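Side-chain contacts in protein SeqA (Vibrio cholerae, PDB 3SK7), which negatively regulates the initiation of DNA replication, binding pairs of hemimethylated GATC sequences in the oriC region so that newly replicated origins do not fire again: residues T33-D38 with N77-V82; V54-N59 with E96-R101; N22-F27 with K71-P76; S10-D15 with S106-K111. All coordinates share one frame; numbering follows the deposited sequence.

Interaction 1: residues T33-D38 with N77-V82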
loop_
_atom_site.group_PDB
_atom_site.type_symbol
_atom_site.label_atom_id
_atom_site.label_comp_id
_atom_site.label_asym_id
_atom_site.label_seq_id
_atom_site.Cartn_x
_atom_site.Cartn_y
_atom_site.Cartn_z
ATOM N N THR A 33 -3.408 6.052 1.067
ATOM C CA THR A 33 -2.836 7.386 0.931
ATOM C C THR A 33 -2.114 7.549 -0.406
ATOM O O THR A 33 -2.220 8.587 -1.059
ATOM C CB THR A 33 -1.894 7.703 2.082
ATOM O OG1 THR A 33 -2.613 7.679 3.319
ATOM C CG2 THR A 33 -1.277 9.087 1.915
ATOM N N LEU A 34 -1.380 6.518 -0.812
ATOM C CA LEU A 34 -0.694 6.551 -2.101
ATOM C C LEU A 34 -1.695 6.735 -3.216
ATOM O O LEU A 34 -1.459 7.502 -4.169
ATOM C CB LEU A 34 0.122 5.273 -2.314
ATOM C CG LEU A 34 1.384 5.171 -1.458
ATOM C CD1 LEU A 34 1.907 3.764 -1.498
ATOM C CD2 LEU A 34 2.455 6.114 -1.918
ATOM N N HIS A 35 -2.818 6.029 -3.122
ATOM C CA HIS A 35 -3.862 6.185 -4.123
ATOM C C HIS A 35 -4.466 7.588 -4.129
ATOM O O HIS A 35 -4.733 8.158 -5.187
ATOM C CB HIS A 35 -4.950 5.142 -3.903
ATOM C CG HIS A 35 -6.124 5.267 -4.828
ATOM N ND1 HIS A 35 -7.235 5.998 -4.511
ATOM C CD2 HIS A 35 -6.333 4.738 -6.055
ATOM C CE1 HIS A 35 -8.112 5.915 -5.516
ATOM N NE2 HIS A 35 -7.585 5.158 -6.454
ATOM N N ARG A 36 -4.705 8.132 -2.949
ATOM C CA ARG A 36 -5.211 9.487 -2.819
ATOM C C ARG A 36 -4.281 10.508 -3.460
ATOM O O ARG A 36 -4.732 11.447 -4.148
ATOM C CB ARG A 36 -5.400 9.830 -1.338
ATOM C CG ARG A 36 -5.938 11.226 -1.120
ATOM C CD ARG A 36 -6.398 11.445 0.313
ATOM N NE ARG A 36 -5.323 11.318 1.292
ATOM C CZ ARG A 36 -4.385 12.242 1.514
ATOM N NH1 ARG A 36 -3.451 12.040 2.444
ATOM N NH2 ARG A 36 -4.363 13.367 0.797
ATOM N N ILE A 37 -2.979 10.334 -3.230
ATOM C CA ILE A 37 -1.982 11.269 -3.741
ATOM C C ILE A 37 -1.897 11.291 -5.259
ATOM O O ILE A 37 -1.735 12.357 -5.863
ATOM C CB ILE A 37 -0.569 10.933 -3.156
ATOM C CG1 ILE A 37 -0.518 11.315 -1.689
ATOM C CG2 ILE A 37 0.529 11.632 -3.944
ATOM C CD1 ILE A 37 0.698 10.763 -1.011
ATOM N N ASP A 38 -1.968 10.121 -5.894
ATOM C CA ASP A 38 -1.890 10.047 -7.351
ATOM C C ASP A 38 -2.543 8.744 -7.818
ATOM O O ASP A 38 -1.897 7.715 -7.940
ATOM C CB ASP A 38 -0.439 10.116 -7.831
ATOM C CG ASP A 38 -0.318 10.260 -9.333
ATOM O OD1 ASP A 38 -1.261 9.860 -10.062
ATOM O OD2 ASP A 38 0.742 10.761 -9.777
ATOM N N ASN A 77 -11.243 3.453 0.568
ATOM C CA ASN A 77 -11.326 4.648 -0.249
ATOM C C ASN A 77 -10.657 4.463 -1.605
ATOM O O ASN A 77 -10.236 5.408 -2.241
ATOM C CB ASN A 77 -10.734 5.838 0.500
ATOM C CG ASN A 77 -11.478 6.133 1.782
ATOM O OD1 ASN A 77 -10.881 6.297 2.844
ATOM N ND2 ASN A 77 -12.795 6.185 1.686
ATOM N N THR A 78 -10.578 3.218 -2.037
ATOM C CA THR A 78 -10.078 2.899 -3.378
ATOM C C THR A 78 -10.937 1.794 -3.967
ATOM O O THR A 78 -11.684 1.138 -3.255
ATOM C CB THR A 78 -8.581 2.398 -3.413
ATOM O OG1 THR A 78 -8.539 1.015 -3.152
ATOM C CG2 THR A 78 -7.716 3.109 -2.428
ATOM N N PRO A 79 -10.788 1.557 -5.272
ATOM C CA PRO A 79 -11.480 0.452 -5.938
ATOM C C PRO A 79 -10.677 -0.846 -5.926
ATOM O O PRO A 79 -11.066 -1.830 -6.549
ATOM C CB PRO A 79 -11.626 0.956 -7.370
ATOM C CG PRO A 79 -10.476 1.838 -7.569
ATOM C CD PRO A 79 -10.222 2.502 -6.245
ATOM N N PHE A 80 -9.552 -0.848 -5.235
ATOM C CA PHE A 80 -8.612 -1.961 -5.272
ATOM C C PHE A 80 -8.657 -2.873 -4.056
ATOM O O PHE A 80 -9.160 -2.485 -2.989
ATOM C CB PHE A 80 -7.186 -1.424 -5.504
ATOM C CG PHE A 80 -7.041 -0.653 -6.783
ATOM C CD1 PHE A 80 -7.114 -1.288 -8.018
ATOM C CD2 PHE A 80 -6.904 0.719 -6.782
ATOM C CE1 PHE A 80 -6.999 -0.582 -9.193
ATOM C CE2 PHE A 80 -6.798 1.417 -7.983
ATOM C CZ PHE A 80 -6.860 0.747 -9.175
ATOM N N TRP A 81 -8.106 -4.072 -4.236
ATOM C CA TRP A 81 -7.988 -5.128 -3.253
ATOM C C TRP A 81 -6.543 -5.583 -3.229
ATOM O O TRP A 81 -5.829 -5.471 -4.241
ATOM C CB TRP A 81 -8.861 -6.329 -3.642
ATOM C CG TRP A 81 -10.342 -6.054 -3.526
ATOM C CD1 TRP A 81 -11.098 -5.227 -4.310
ATOM C CD2 TRP A 81 -11.222 -6.594 -2.548
ATOM N NE1 TRP A 81 -12.406 -5.220 -3.868
ATOM C CE2 TRP A 81 -12.501 -6.043 -2.779
ATOM C CE3 TRP A 81 -11.058 -7.483 -1.490
ATOM C CZ2 TRP A 81 -13.604 -6.364 -1.992
ATOM C CZ3 TRP A 81 -12.154 -7.808 -0.727
ATOM C CH2 TRP A 81 -13.408 -7.247 -0.975
ATOM N N VAL A 82 -6.110 -6.082 -2.068
ATOM C CA VAL A 82 -4.745 -6.576 -1.908
ATOM C C VAL A 82 -4.730 -7.864 -1.110
ATOM O O VAL A 82 -5.578 -8.068 -0.250
ATOM C CB VAL A 82 -3.856 -5.497 -1.253
ATOM C CG1 VAL A 82 -4.295 -5.175 0.174
ATOM C CG2 VAL A 82 -2.407 -5.888 -1.253
HETATM O O HOH W 1 -7.728 6.993 -1.841
#
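An ST turn at Thr-78, just ahead of strand 81-82, lies against the last turn of helix 23-37, and His-35 makes the contact from the helix side. Thr-78 sets its methyl CG2 over one face of the His-35 imidazole, 3.9 Å from the ring centroid and 28° off the normal, a CH-pi contact. Its hydroxyl is busy elsewhere: OG1 of Thr-78 accepts from Phe-80 N at 3.0 Å and also bonds to the carbonyl of Ile-75. With CG anti to the backbone N (chi1 176°), the His-35 ring reaches out from the helix into the bend formed by residues 77-80. There NE2 of His-35 lies 3.7 Å from CD of Pro-79, while CD2 of His-35 comes to the edge of the Phe-80 ring, 3.9 Å from CE2; the two ring planes stand at 72°. No direct hydrogen bond crosses the contact. Instead a water in the plane of the imidazole sits 2.9 Å from ND1 of His-35 and donates to the carbonyl O of Asn-77 at 3.0 Å. Phe-42 of helix 39-47 also meets the imidazole, its plane nearly perpendicular. The arrangement is that of an ST turn leading into the central strand of SeqA's small antiparallel sheet.

Interaction 2: residues V54-N59 with E96-R101; sequences VYFADN and EQVMVR
Phe-56 and Val-98 pack edge strand 56-57 of the three-stranded antiparallel sheet against helix 88-101, in the C-terminal domain of the SeqA family. From CB the Phe-56 side chain leaves with CG anti to its carbonyl carbon (chi1 -61°), which aims the ring at the helix. CG lies too far back to touch it. One side of the ring faces Val-82 of the central strand and Ile-75 just after strand 73-74: CE2 of Phe-56 packs on CG2 of Val-82 and, more distantly, on CD1 of Ile-75. On the other side CE1 of Phe-56 lies 3.9 Å from CG2 of Val-98, and the tip CZ of Phe-56 is 4.0 Å from the same methyl. That branch therefore meets the far end of the ring, approaching obliquely. Thr-46 and Met-47 of helix 39-47 touch this ring as well, and Thr-46 also touches Val-98, so helix 39-47 lies beside both residues of the pair. One residue back, Tyr-55 and Gln-97 meet at the more exposed margin, their side chains crossing at about a right angle, with the ring and amide planes 38° apart. No hydrogen bond joins them: the amide oxygen OE1 of Gln-97 rests 3.8 Å from the ring carbon CE2 of Tyr-55.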
loop_
_atom_site.group_PDB
_atom_site.type_symbol
_atom_site.label_atom_id
_atom_site.label_comp_id
_atom_site.label_asym_id
_atom_site.label_seq_id
_atom_site.Cartn_x
_atom_site.Cartn_y
_atom_site.Cartn_z
ATOM N N VAL A 54 0.403 -12.254 -8.283
ATOM C CA VAL A 54 -0.511 -11.116 -8.275
ATOM C C VAL A 54 -0.746 -10.700 -6.836
ATOM O O VAL A 54 -1.141 -11.516 -6.014
ATOM C CB VAL A 54 -1.883 -11.482 -8.924
ATOM C CG1 VAL A 54 -2.829 -10.284 -8.951
ATOM C CG2 VAL A 54 -1.671 -11.971 -10.328
ATOM N N TYR A 55 -0.515 -9.427 -6.548
ATOM C CA TYR A 55 -0.738 -8.888 -5.233
ATOM C C TYR A 55 -1.996 -8.038 -5.159
ATOM O O TYR A 55 -2.631 -7.992 -4.101
ATOM C CB TYR A 55 0.460 -8.022 -4.815
ATOM C CG TYR A 55 1.710 -8.778 -4.519
ATOM C CD1 TYR A 55 1.695 -9.876 -3.678
ATOM C CD2 TYR A 55 2.914 -8.385 -5.058
ATOM C CE1 TYR A 55 2.862 -10.583 -3.389
ATOM C CE2 TYR A 55 4.086 -9.085 -4.775
ATOM C CZ TYR A 55 4.038 -10.185 -3.944
ATOM O OH TYR A 55 5.183 -10.893 -3.656
ATOM N N PHE A 56 -2.335 -7.359 -6.246
ATOM C CA PHE A 56 -3.434 -6.417 -6.283
ATOM C C PHE A 56 -4.426 -6.792 -7.376
ATOM O O PHE A 56 -4.046 -7.351 -8.422
ATOM C CB PHE A 56 -2.930 -5.017 -6.576
ATOM C CG PHE A 56 -1.983 -4.485 -5.539
ATOM C CD1 PHE A 56 -0.616 -4.612 -5.689
ATOM C CD2 PHE A 56 -2.473 -3.853 -4.413
ATOM C CE1 PHE A 56 0.249 -4.139 -4.711
ATOM C CE2 PHE A 56 -1.616 -3.363 -3.443
ATOM C CZ PHE A 56 -0.266 -3.498 -3.592
ATOM N N ALA A 57 -5.676 -6.409 -7.143
ATOM C CA ALA A 57 -6.706 -6.523 -8.155
ATOM C C ALA A 57 -7.735 -5.428 -7.959
ATOM O O ALA A 57 -7.697 -4.722 -6.952
ATOM C CB ALA A 57 -7.372 -7.895 -8.118
ATOM N N ASP A 58 -8.677 -5.307 -8.888
ATOM C CA ASP A 58 -9.808 -4.392 -8.728
ATOM C C ASP A 58 -11.063 -5.098 -8.242
ATOM O O ASP A 58 -12.140 -4.513 -8.207
ATOM C CB ASP A 58 -10.067 -3.558 -9.989
ATOM C CG ASP A 58 -10.773 -4.337 -11.071
ATOM O OD1 ASP A 58 -10.761 -5.582 -11.026
ATOM O OD2 ASP A 58 -11.328 -3.692 -11.987
ATOM N N ASN A 59 -10.900 -6.332 -7.791
ATOM C CA ASN A 59 -11.998 -7.106 -7.224
ATOM C C ASN A 59 -11.489 -8.305 -6.418
ATOM O O ASN A 59 -10.387 -8.779 -6.635
ATOM C CB ASN A 59 -12.937 -7.572 -8.315
ATOM C CG ASN A 59 -12.312 -8.631 -9.212
ATOM O OD1 ASN A 59 -12.500 -9.819 -8.993
ATOM N ND2 ASN A 59 -11.516 -8.198 -10.190
ATOM N N GLU A 96 7.225 -0.967 -1.106
ATOM C CA GLU A 96 8.392 -0.486 -1.809
ATOM C C GLU A 96 8.232 -0.605 -3.323
ATOM O O GLU A 96 8.520 0.338 -4.051
ATOM C CB GLU A 96 9.638 -1.268 -1.370
ATOM C CG GLU A 96 10.888 -0.905 -2.157
ATOM C CD GLU A 96 12.089 -1.725 -1.779
ATOM O OE1 GLU A 96 11.943 -2.881 -1.294
ATOM O OE2 GLU A 96 13.193 -1.206 -1.999
ATOM N N GLN A 97 7.779 -1.765 -3.791
ATOM C CA GLN A 97 7.594 -1.982 -5.220
ATOM C C GLN A 97 6.657 -0.941 -5.810
ATOM O O GLN A 97 6.933 -0.321 -6.892
ATOM C CB GLN A 97 7.038 -3.383 -5.486
ATOM C CG GLN A 97 8.056 -4.493 -5.290
ATOM C CD GLN A 97 7.447 -5.885 -5.182
ATOM O OE1 GLN A 97 6.300 -6.124 -5.570
ATOM N NE2 GLN A 97 8.230 -6.819 -4.647
ATOM N N VAL A 98 5.546 -0.712 -5.119
ATOM C CA VAL A 98 4.591 0.273 -5.584
ATOM C C VAL A 98 5.197 1.689 -5.612
ATOM O O VAL A 98 5.060 2.429 -6.605
ATOM C CB VAL A 98 3.335 0.258 -4.701
ATOM C CG1 VAL A 98 2.439 1.450 -4.979
ATOM C CG2 VAL A 98 2.543 -1.043 -4.900
ATOM N N MET A 99 5.849 2.072 -4.520
ATOM C CA MET A 99 6.355 3.424 -4.407
ATOM C C MET A 99 7.506 3.671 -5.375
ATOM O O MET A 99 7.627 4.759 -5.924
ATOM C CB MET A 99 6.799 3.722 -2.975
ATOM C CG MET A 99 5.646 3.891 -2.012
ATOM S SD MET A 99 6.113 4.476 -0.372
ATOM C CE MET A 99 6.509 6.152 -0.759
ATOM N N VAL A 100 8.351 2.666 -5.593
ATOM C CA VAL A 100 9.416 2.800 -6.581
ATOM C C VAL A 100 8.833 3.035 -7.968
ATOM O O VAL A 100 9.305 3.930 -8.718
ATOM C CB VAL A 100 10.314 1.544 -6.601
ATOM C CG1 VAL A 100 11.171 1.532 -7.834
ATOM C CG2 VAL A 100 11.196 1.508 -5.382
ATOM N N ARG A 101 7.821 2.248 -8.328
ATOM C CA ARG A 101 7.198 2.400 -9.630
ATOM C C ARG A 101 6.476 3.742 -9.800
ATOM O O ARG A 101 6.449 4.310 -10.904
ATOM C CB ARG A 101 6.251 1.260 -9.879
ATOM C CG ARG A 101 5.617 1.280 -11.210
ATOM C CD ARG A 101 6.626 0.997 -12.301
ATOM N NE ARG A 101 5.920 0.713 -13.535
ATOM C CZ ARG A 101 6.430 0.039 -14.549
ATOM N NH1 ARG A 101 5.676 -0.171 -15.603
ATOM N NH2 ARG A 101 7.679 -0.408 -14.498
#

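Interaction 3: residues N22-F27 with K71-P76; sequences NAIDRF and KPKAIP
Ile-24 and Lys-73 bring the first turn of helix 23-37 up to edge strand 73-74, in a small contact near the protein surface. Its closer part is the approach of the lysine tip to the isoleucine: NZ of Lys-73 lies 4.0 Å from CG1 of Ile-24, the two side chains crossing at a slant. Lys-73 gets there by being stretched out along its whole length, CG anti to the backbone N (chi1 -169°) and every later torsion near 180°, so the chain spans a gap that leaves the nearest CA atoms, those of Ile-24 and Lys-73, 10.2 Å apart. On the Ile-24 side CG1 is likewise anti to its backbone N, which swings that branch toward the strand. The looser side is electrostatic. Asp-25 offers OD1 at 4.4 Å from NZ of Lys-73, beyond salt-bridge distance, so the opposite charges probably attract each other only loosely. This reach to Ile-24 and Asp-25 belongs to one of two modelled conformers of Lys-73 and is therefore tentative. No hydrogen bond crosses between the two segments. Around this contact, Ile-24 also touches Lys-91 of helix 88-101 and Thr-84, and Lys-73 leans on Thr-84 and Met-28. Further in, Phe-27 reaches Val-82 of the central strand and Val-95 of helix 88-101, which places the contact at the outer margin where helix 23-37, helix 88-101 and the sheet come together.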
loop_
_atom_site.group_PDB
_atom_site.type_symbol
_atom_site.label_atom_id
_atom_site.label_comp_id
_atom_site.label_asym_id
_atom_site.label_seq_id
_atom_site.Cartn_x
_atom_site.Cartn_y
_atom_site.Cartn_z
ATOM N N ASN A 22 -1.252 -1.862 14.729
ATOM C CA ASN A 22 -1.092 -3.082 13.976
ATOM C C ASN A 22 -0.627 -2.825 12.548
ATOM O O ASN A 22 -1.090 -1.894 11.865
ATOM C CB ASN A 22 -2.399 -3.871 13.970
ATOM C CG ASN A 22 -2.869 -4.227 15.369
ATOM O OD1 ASN A 22 -2.493 -5.260 15.906
ATOM N ND2 ASN A 22 -3.698 -3.385 15.950
ATOM N N ALA A 23 0.265 -3.693 12.100
ATOM C CA ALA A 23 0.879 -3.553 10.779
ATOM C C ALA A 23 -0.126 -3.518 9.643
ATOM O O ALA A 23 0.016 -2.743 8.704
ATOM C CB ALA A 23 1.866 -4.666 10.533
ATOM N N ILE A 24 -1.155 -4.342 9.738
ATOM C CA ILE A 24 -2.114 -4.440 8.642
ATOM C C ILE A 24 -2.792 -3.082 8.375
ATOM O O ILE A 24 -3.005 -2.691 7.229
ATOM C CB ILE A 24 -3.169 -5.515 8.887
ATOM C CG1 ILE A 24 -4.159 -5.576 7.734
ATOM C CG2 ILE A 24 -3.913 -5.283 10.197
ATOM C CD1 ILE A 24 -3.557 -5.945 6.454
ATOM N N ASP A 25 -3.096 -2.349 9.441
ATOM C CA ASP A 25 -3.814 -1.104 9.301
ATOM C C ASP A 25 -2.893 0.003 8.815
ATOM O O ASP A 25 -3.301 0.854 8.036
ATOM C CB ASP A 25 -4.474 -0.712 10.608
ATOM C CG ASP A 25 -5.527 -1.727 11.039
ATOM O OD1 ASP A 25 -6.397 -2.131 10.210
ATOM O OD2 ASP A 25 -5.448 -2.130 12.194
ATOM N N ARG A 26 -1.625 -0.048 9.229
ATOM C CA ARG A 26 -0.677 0.904 8.754
ATOM C C ARG A 26 -0.436 0.659 7.256
ATOM O O ARG A 26 -0.412 1.600 6.457
ATOM C CB ARG A 26 0.624 0.762 9.505
ATOM C CG ARG A 26 0.495 1.149 10.962
ATOM C CD ARG A 26 1.834 1.425 11.616
ATOM N NE ARG A 26 2.591 0.207 11.832
ATOM C CZ ARG A 26 2.537 -0.512 12.950
ATOM N NH1 ARG A 26 1.741 -0.148 13.931
ATOM N NH2 ARG A 26 3.263 -1.612 13.092
ATOM N N PHE A 27 -0.269 -0.614 6.895
ATOM C CA PHE A 27 -0.128 -1.053 5.498
ATOM C C PHE A 27 -1.288 -0.514 4.666
ATOM O O PHE A 27 -1.099 0.102 3.614
ATOM C CB PHE A 27 -0.067 -2.574 5.484
ATOM C CG PHE A 27 -0.048 -3.218 4.123
ATOM C CD1 PHE A 27 1.041 -3.089 3.290
ATOM C CD2 PHE A 27 -1.092 -4.011 3.717
ATOM C CE1 PHE A 27 1.092 -3.753 2.078
ATOM C CE2 PHE A 27 -1.039 -4.666 2.506
ATOM C CZ PHE A 27 0.048 -4.525 1.689
ATOM N N LYS A 71 -6.532 -14.291 1.402
ATOM C CA LYS A 71 -7.181 -13.342 2.316
ATOM C C LYS A 71 -7.229 -11.931 1.751
ATOM O O LYS A 71 -6.727 -10.973 2.370
ATOM C CB LYS A 71 -6.485 -13.349 3.678
ATOM C CG LYS A 71 -6.493 -14.711 4.360
ATOM C CD LYS A 71 -5.819 -14.694 5.736
ATOM C CE LYS A 71 -4.379 -14.177 5.656
ATOM N NZ LYS A 71 -3.365 -15.078 6.310
ATOM N N PRO A 72 -7.798 -11.782 0.561
ATOM C CA PRO A 72 -7.880 -10.450 -0.025
ATOM C C PRO A 72 -8.694 -9.492 0.849
ATOM O O PRO A 72 -9.721 -9.882 1.430
ATOM C CB PRO A 72 -8.572 -10.705 -1.361
ATOM C CG PRO A 72 -9.217 -12.001 -1.230
ATOM C CD PRO A 72 -8.401 -12.799 -0.312
ATOM N N LYS A 73 -8.245 -8.244 0.896
ATOM C CA LYS A 73 -8.947 -7.189 1.613
ATOM C C LYS A 73 -9.052 -5.924 0.759
ATOM O O LYS A 73 -8.124 -5.583 0.020
ATOM C CB LYS A 73 -8.194 -6.877 2.907
ATOM C CG LYS A 73 -8.927 -5.998 3.896
ATOM C CD LYS A 73 -8.097 -5.836 5.171
ATOM C CE LYS A 73 -8.920 -5.306 6.325
ATOM N NZ LYS A 73 -8.105 -5.275 7.568
ATOM N N ALA A 74 -10.157 -5.200 0.890
ATOM C CA ALA A 74 -10.344 -3.964 0.173
ATOM C C ALA A 74 -9.476 -2.879 0.752
ATOM O O ALA A 74 -9.371 -2.745 1.983
ATOM C CB ALA A 74 -11.801 -3.554 0.216
ATOM N N ILE A 75 -8.828 -2.133 -0.137
ATOM C CA ILE A 75 -8.065 -0.967 0.279
ATOM C C ILE A 75 -9.011 0.221 0.428
ATOM O O ILE A 75 -9.617 0.669 -0.521
ATOM C CB ILE A 75 -6.960 -0.630 -0.720
ATOM C CG1 ILE A 75 -6.033 -1.821 -0.884
ATOM C CG2 ILE A 75 -6.147 0.556 -0.244
ATOM C CD1 ILE A 75 -5.028 -1.672 -2.038
ATOM N N PRO A 76 -9.181 0.698 1.657
ATOM C CA PRO A 76 -10.201 1.717 1.903
ATOM C C PRO A 76 -10.091 2.959 1.016
ATOM O O PRO A 76 -8.977 3.425 0.726
ATOM C CB PRO A 76 -9.963 2.097 3.375
ATOM C CG PRO A 76 -9.373 0.899 3.978
ATOM C CD PRO A 76 -8.491 0.298 2.887
#

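Interaction 4: residues S10-D15 with S106-K111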
loop_
_atom_site.group_PDB
_atom_site.type_symbol
_atom_site.label_atom_id
_atom_site.label_comp_id
_atom_site.label_asym_id
_atom_site.label_seq_id
_atom_site.Cartn_x
_atom_site.Cartn_y
_atom_site.Cartn_z
ATOM N N SER A 10 3.812 13.702 5.809
ATOM C CA SER A 10 2.712 14.155 6.646
ATOM C C SER A 10 1.901 12.988 7.211
ATOM O O SER A 10 1.490 13.030 8.384
ATOM C CB SER A 10 1.795 15.103 5.880
ATOM O OG SER A 10 2.439 16.345 5.605
ATOM N N LEU A 11 1.660 11.954 6.399
ATOM C CA LEU A 11 1.001 10.756 6.913
ATOM C C LEU A 11 1.741 10.175 8.127
ATOM O O LEU A 11 1.118 9.810 9.159
ATOM C CB LEU A 11 0.890 9.699 5.816
ATOM C CG LEU A 11 0.332 8.346 6.253
ATOM C CD1 LEU A 11 -1.112 8.486 6.651
ATOM C CD2 LEU A 11 0.440 7.332 5.168
ATOM N N LEU A 12 3.053 10.052 7.992
ATOM C CA LEU A 12 3.817 9.327 8.988
ATOM C C LEU A 12 3.787 10.013 10.350
ATOM O O LEU A 12 3.939 9.354 11.378
ATOM C CB LEU A 12 5.257 9.167 8.536
ATOM C CG LEU A 12 5.502 8.272 7.337
ATOM C CD1 LEU A 12 6.982 8.155 7.064
ATOM C CD2 LEU A 12 4.922 6.930 7.600
ATOM N N ILE A 13 3.589 11.327 10.355
ATOM C CA ILE A 13 3.572 12.072 11.617
ATOM C C ILE A 13 2.149 12.453 12.051
ATOM O O ILE A 13 1.954 13.152 13.054
ATOM C CB ILE A 13 4.434 13.341 11.551
ATOM C CG1 ILE A 13 3.859 14.359 10.574
ATOM C CG2 ILE A 13 5.832 12.965 11.194
ATOM C CD1 ILE A 13 4.622 15.680 10.514
ATOM N N SER A 14 1.164 11.965 11.305
ATOM C CA SER A 14 -0.248 12.261 11.579
ATOM C C SER A 14 -0.794 11.484 12.765
ATOM O O SER A 14 -0.330 10.397 13.100
ATOM C CB SER A 14 -1.123 11.978 10.348
ATOM O OG SER A 14 -1.304 10.590 10.112
ATOM N N ASP A 15 -1.798 12.053 13.404
ATOM C CA ASP A 15 -2.435 11.390 14.551
ATOM C C ASP A 15 -3.088 10.073 14.127
ATOM O O ASP A 15 -2.996 9.069 14.814
ATOM C CB ASP A 15 -3.523 12.284 15.153
ATOM C CG ASP A 15 -2.975 13.422 16.008
ATOM O OD1 ASP A 15 -1.760 13.453 16.258
ATOM O OD2 ASP A 15 -3.784 14.274 16.459
ATOM N N SER A 106 14.145 7.029 -2.720
ATOM C CA SER A 106 14.320 5.925 -1.796
ATOM C C SER A 106 14.245 6.379 -0.368
ATOM O O SER A 106 13.887 5.618 0.504
ATOM C CB SER A 106 15.668 5.241 -2.047
ATOM O OG SER A 106 15.782 4.859 -3.392
ATOM N N ASP A 107 14.588 7.628 -0.106
ATOM C CA ASP A 107 14.636 8.126 1.273
ATOM C C ASP A 107 13.270 8.011 1.980
ATOM O O ASP A 107 13.141 7.421 3.071
ATOM C CB ASP A 107 15.106 9.579 1.261
ATOM C CG ASP A 107 16.382 9.776 0.452
ATOM O OD1 ASP A 107 17.490 9.632 1.011
ATOM O OD2 ASP A 107 16.289 10.077 -0.759
ATOM N N ILE A 108 12.250 8.567 1.334
ATOM C CA ILE A 108 10.908 8.511 1.899
ATOM C C ILE A 108 10.378 7.071 1.874
ATOM O O ILE A 108 9.642 6.670 2.764
ATOM C CB ILE A 108 9.915 9.449 1.160
ATOM C CG1 ILE A 108 8.585 9.541 1.903
ATOM C CG2 ILE A 108 9.663 8.985 -0.273
ATOM C CD1 ILE A 108 8.721 9.997 3.374
ATOM N N ILE A 109 10.793 6.284 0.885
ATOM C CA ILE A 109 10.324 4.908 0.801
ATOM C C ILE A 109 10.819 4.107 2.011
ATOM O O ILE A 109 10.083 3.332 2.613
ATOM C CB ILE A 109 10.784 4.221 -0.506
ATOM C CG1 ILE A 109 10.192 4.925 -1.721
ATOM C CG2 ILE A 109 10.382 2.784 -0.480
ATOM C CD1 ILE A 109 10.576 4.295 -3.034
ATOM N N GLU A 110 12.080 4.293 2.365
ATOM C CA GLU A 110 12.635 3.646 3.546
ATOM C C GLU A 110 11.871 4.050 4.805
ATOM O O GLU A 110 11.547 3.187 5.636
ATOM C CB GLU A 110 14.122 4.000 3.696
ATOM C CG GLU A 110 14.795 3.324 4.907
ATOM C CD GLU A 110 16.197 3.830 5.205
ATOM O OE1 GLU A 110 16.584 4.879 4.639
ATOM O OE2 GLU A 110 16.903 3.175 6.016
ATOM N N LYS A 111 11.577 5.345 4.957
ATOM C CA LYS A 111 10.817 5.746 6.150
ATOM C C LYS A 111 9.420 5.150 6.188
ATOM O O LYS A 111 8.945 4.722 7.242
ATOM C CB LYS A 111 10.753 7.264 6.276
ATOM C CG LYS A 111 12.148 7.903 6.306
ATOM C CD LYS A 111 12.082 9.384 6.292
ATOM C CE LYS A 111 13.481 9.971 6.168
ATOM N NZ LYS A 111 14.387 9.543 7.275
#
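Leu-12 turns CG anti to its carbonyl carbon (chi1 -67°) and runs on extended through chi2 (-177°), which carries CD1 out to Lys-111. The lysine also has CG anti to its carbonyl carbon (chi1 -56°), and its tail then leads away from Leu-12, leaving the base of the side chain to make the contact. CD1 of Leu-12 is thus 4.0 Å from CB of Lys-111 and also 4.0 Å from the backbone O of the same lysine, the two side chains crossing at about a right angle. Ile-108, one turn earlier on that helix, adds a slacker touch: its CD1 is 4.5 Å from CD1 of Leu-12. This is helix-to-helix packing between the C-terminal end of helix 3-12 and helix 106-114, the first and last helices of the chain, within the SeqA C-terminal domain: a contact of side-chain carbons, with the carbonyl O of Lys-111 alongside, and no hydrogen bond across. Phe-17 of helix 15-18 and Ser-115 also touch Leu-12. Just beyond it helix 3-12 ends, and the chain is tied at the turn: the carbonyl O of Leu-11 accepts from both OG of Ser-14, at 2.7 Å, and N of Ser-14, at 3.0 Å. The same hydroxyl, at the N-cap of helix 15-18, bonds to the backbone N of Phe-17.

Overall arrangement
Three of the contacts meet at the small antiparallel sheet. Interaction 1 holds the turn leading into its middle strand 81-82, interaction 2 involves the edge strand 56-57 and interaction 3 the other edge strand 73-74, with centres 10 to 13 Å apart. Interactions 1 and 3 both use helix 23-37, near its opposite ends, and interaction 2 brings in helix 88-101. Along the chain these three cross one another, their segments alternating in sequence. Interaction 4 encloses them all, joining the first and last helices with its centre about 17 to 18 Å from the other three; Ile-109 packing on Met-99 and Val-100 couples it to helix 88-101. Together they join the first and last helices, the two long helices and the sheet in one domain.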